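Side-chain contact in arylesterase (Sulfolobus solfataricus, PDB 5L2P), which hydrolyses aromatic esters, p-nitrophenyl fatty acid esters and organophosphates such as paraoxon, as an esterase of the GDXG lipolytic family: residues G154-G159 and N279-L284. Numbering follows the deposited sequence.
Sequences GISAGG and NVHAFL
Ser-156 and His-281 meet side chain to side chain in a compact example of how the alpha/beta hydrolase fold brings a nucleophile and a base together from distant parts of the chain. From the CB of His-281, with CG anti to the backbone N and beside the carbonyl carbon (chi1 177°), the ring reaches towards Ser-156. ND1, on one side of the ring, is hydrogen-bonded to OD2 of Asp-251. On the other side, CD2 lies 3.9 Å from the CB of the next residue, Ala-282. Farther out, CE1 lies 3.3 Å from Ser-156 OG and a little farther from its CB. At the far end NE2 accepts a hydrogen bond from Ser-156 OG, 3.0 Å away, and the hydroxyl oxygen sits at the ring edge, only 11° out of the plane. The Ala-282 methyl is over one face, 3.8 Å above the plane and offset towards the rim at CD2. That same methyl turns to residues 154-159 and packs against Ile-155 CG2 at 4.1 Å, an apolar touch beside the polar one.

Ser-156 stands at the sharp turn between strand 150-155 and helix 157-171, in the Gly-Ile-Ser-Ala-Gly sequence of a nucleophile elbow. Its positive phi of 69° is the backbone shape characteristic of such an elbow, and Gly-158 N closes the turn on Ile-155 O. Substituting an alanine for His-281 would probably leave Ser-156 OG without its acceptor and Asp-251 without its imidazole mate.

Acid, imidazole and hydroxyl thus form the Ser-His-Asp relay inferred for this enzyme. Its geometry is consistent with NE2 taking the serine proton as OG attacks an ester, while Asp-251 holds the ring in orientation through ND1.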
loop_
_atom_site.group_PDB
_atom_site.type_symbol
_atom_site.label_atom_id
_atom_site.label_comp_id
_atom_site.label_asym_id
_atom_site.label_seq_id
_atom_site.Cartn_x
_atom_site.Cartn_y
_atom_site.Cartn_z
ATOM N N GLY A 154 -16.041 4.853 21.106
ATOM C CA GLY A 154 -14.780 4.867 21.777
ATOM C C GLY A 154 -13.626 5.128 20.853
ATOM O O GLY A 154 -13.659 4.730 19.711
ATOM N N ILE A 155 -12.597 5.825 21.376
ATOM C CA ILE A 155 -11.412 6.223 20.612
ATOM C C ILE A 155 -10.165 5.526 21.152
ATOM O O ILE A 155 -9.916 5.537 22.324
ATOM C CB ILE A 155 -11.235 7.751 20.625
ATOM C CG1 ILE A 155 -12.466 8.419 19.983
ATOM C CG2 ILE A 155 -9.942 8.191 19.946
ATOM C CD1 ILE A 155 -12.606 9.906 20.242
ATOM N N SER A 156 -9.418 4.869 20.279
ATOM C CA SER A 156 -8.116 4.278 20.631
ATOM C C SER A 156 -8.215 3.055 21.611
ATOM O O SER A 156 -8.667 1.995 21.246
ATOM C CB SER A 156 -7.188 5.386 21.131
ATOM O OG SER A 156 -5.928 4.859 21.457
ATOM N N ALA A 157 -7.805 3.195 22.849
ATOM C CA ALA A 157 -8.120 2.207 23.885
ATOM C C ALA A 157 -9.620 2.138 24.079
ATOM O O ALA A 157 -10.147 1.107 24.463
ATOM C CB ALA A 157 -7.433 2.581 25.215
ATOM N N GLY A 158 -10.310 3.261 23.895
ATOM C CA GLY A 158 -11.766 3.298 23.962
ATOM C C GLY A 158 -12.368 2.439 22.852
ATOM O O GLY A 158 -13.387 1.795 23.054
ATOM N N GLY A 159 -11.747 2.470 21.678
ATOM C CA GLY A 159 -12.159 1.629 20.574
ATOM C C GLY A 159 -11.931 0.153 20.851
ATOM O O GLY A 159 -12.728 -0.696 20.455
ATOM N N ASN A 279 -4.036 12.399 8.307
ATOM C CA ASN A 279 -4.203 12.513 9.728
ATOM C C ASN A 279 -3.542 11.421 10.480
ATOM O O ASN A 279 -3.354 10.334 9.961
ATOM C CB ASN A 279 -5.663 12.580 10.113
ATOM C CG ASN A 279 -6.246 13.982 9.941
ATOM O OD1 ASN A 279 -6.320 14.788 10.894
ATOM N ND2 ASN A 279 -6.566 14.306 8.718
ATOM N N VAL A 280 -3.129 11.768 11.698
ATOM C CA VAL A 280 -2.451 10.838 12.569
ATOM C C VAL A 280 -3.470 10.271 13.537
ATOM O O VAL A 280 -4.645 10.562 13.449
ATOM C CB VAL A 280 -1.248 11.499 13.288
ATOM C CG1 VAL A 280 -0.238 11.995 12.252
ATOM C CG2 VAL A 280 -1.691 12.596 14.255
ATOM N N HIS A 281 -3.012 9.425 14.433
ATOM C CA HIS A 281 -3.888 8.763 15.385
ATOM C C HIS A 281 -4.772 9.746 16.146
ATOM O O HIS A 281 -4.302 10.750 16.684
ATOM C CB HIS A 281 -3.040 7.962 16.355
ATOM C CG HIS A 281 -3.819 7.294 17.436
ATOM N ND1 HIS A 281 -4.586 6.169 17.226
ATOM C CD2 HIS A 281 -3.942 7.592 18.750
ATOM C CE1 HIS A 281 -5.141 5.797 18.364
ATOM N NE2 HIS A 281 -4.778 6.653 19.303
ATOM N N ALA A 282 -6.063 9.439 16.159
ATOM C CA ALA A 282 -7.076 10.240 16.898
ATOM C C ALA A 282 -7.274 11.670 16.361
ATOM O O ALA A 282 -7.925 12.457 16.975
ATOM C CB ALA A 282 -6.764 10.222 18.370
ATOM N N PHE A 283 -6.734 11.963 15.188
ATOM C CA PHE A 283 -6.891 13.257 14.528
ATOM C C PHE A 283 -6.282 14.401 15.334
ATOM O O PHE A 283 -6.713 15.529 15.258
ATOM C CB PHE A 283 -8.360 13.504 14.156
ATOM C CG PHE A 283 -9.072 12.252 13.682
ATOM C CD1 PHE A 283 -8.683 11.594 12.535
ATOM C CD2 PHE A 283 -10.102 11.696 14.431
ATOM C CE1 PHE A 283 -9.308 10.428 12.116
ATOM C CE2 PHE A 283 -10.729 10.526 14.027
ATOM C CZ PHE A 283 -10.327 9.891 12.862
ATOM N N LEU A 284 -5.223 14.088 16.074
ATOM C CA LEU A 284 -4.510 15.060 16.874
ATOM C C LEU A 284 -3.818 16.101 16.026
ATOM O O LEU A 284 -3.237 15.786 14.983
ATOM C CB LEU A 284 -3.521 14.338 17.781
ATOM C CG LEU A 284 -4.301 13.761 18.974
ATOM C CD1 LEU A 284 -3.692 12.451 19.463
ATOM C CD2 LEU A 284 -4.440 14.779 20.124
#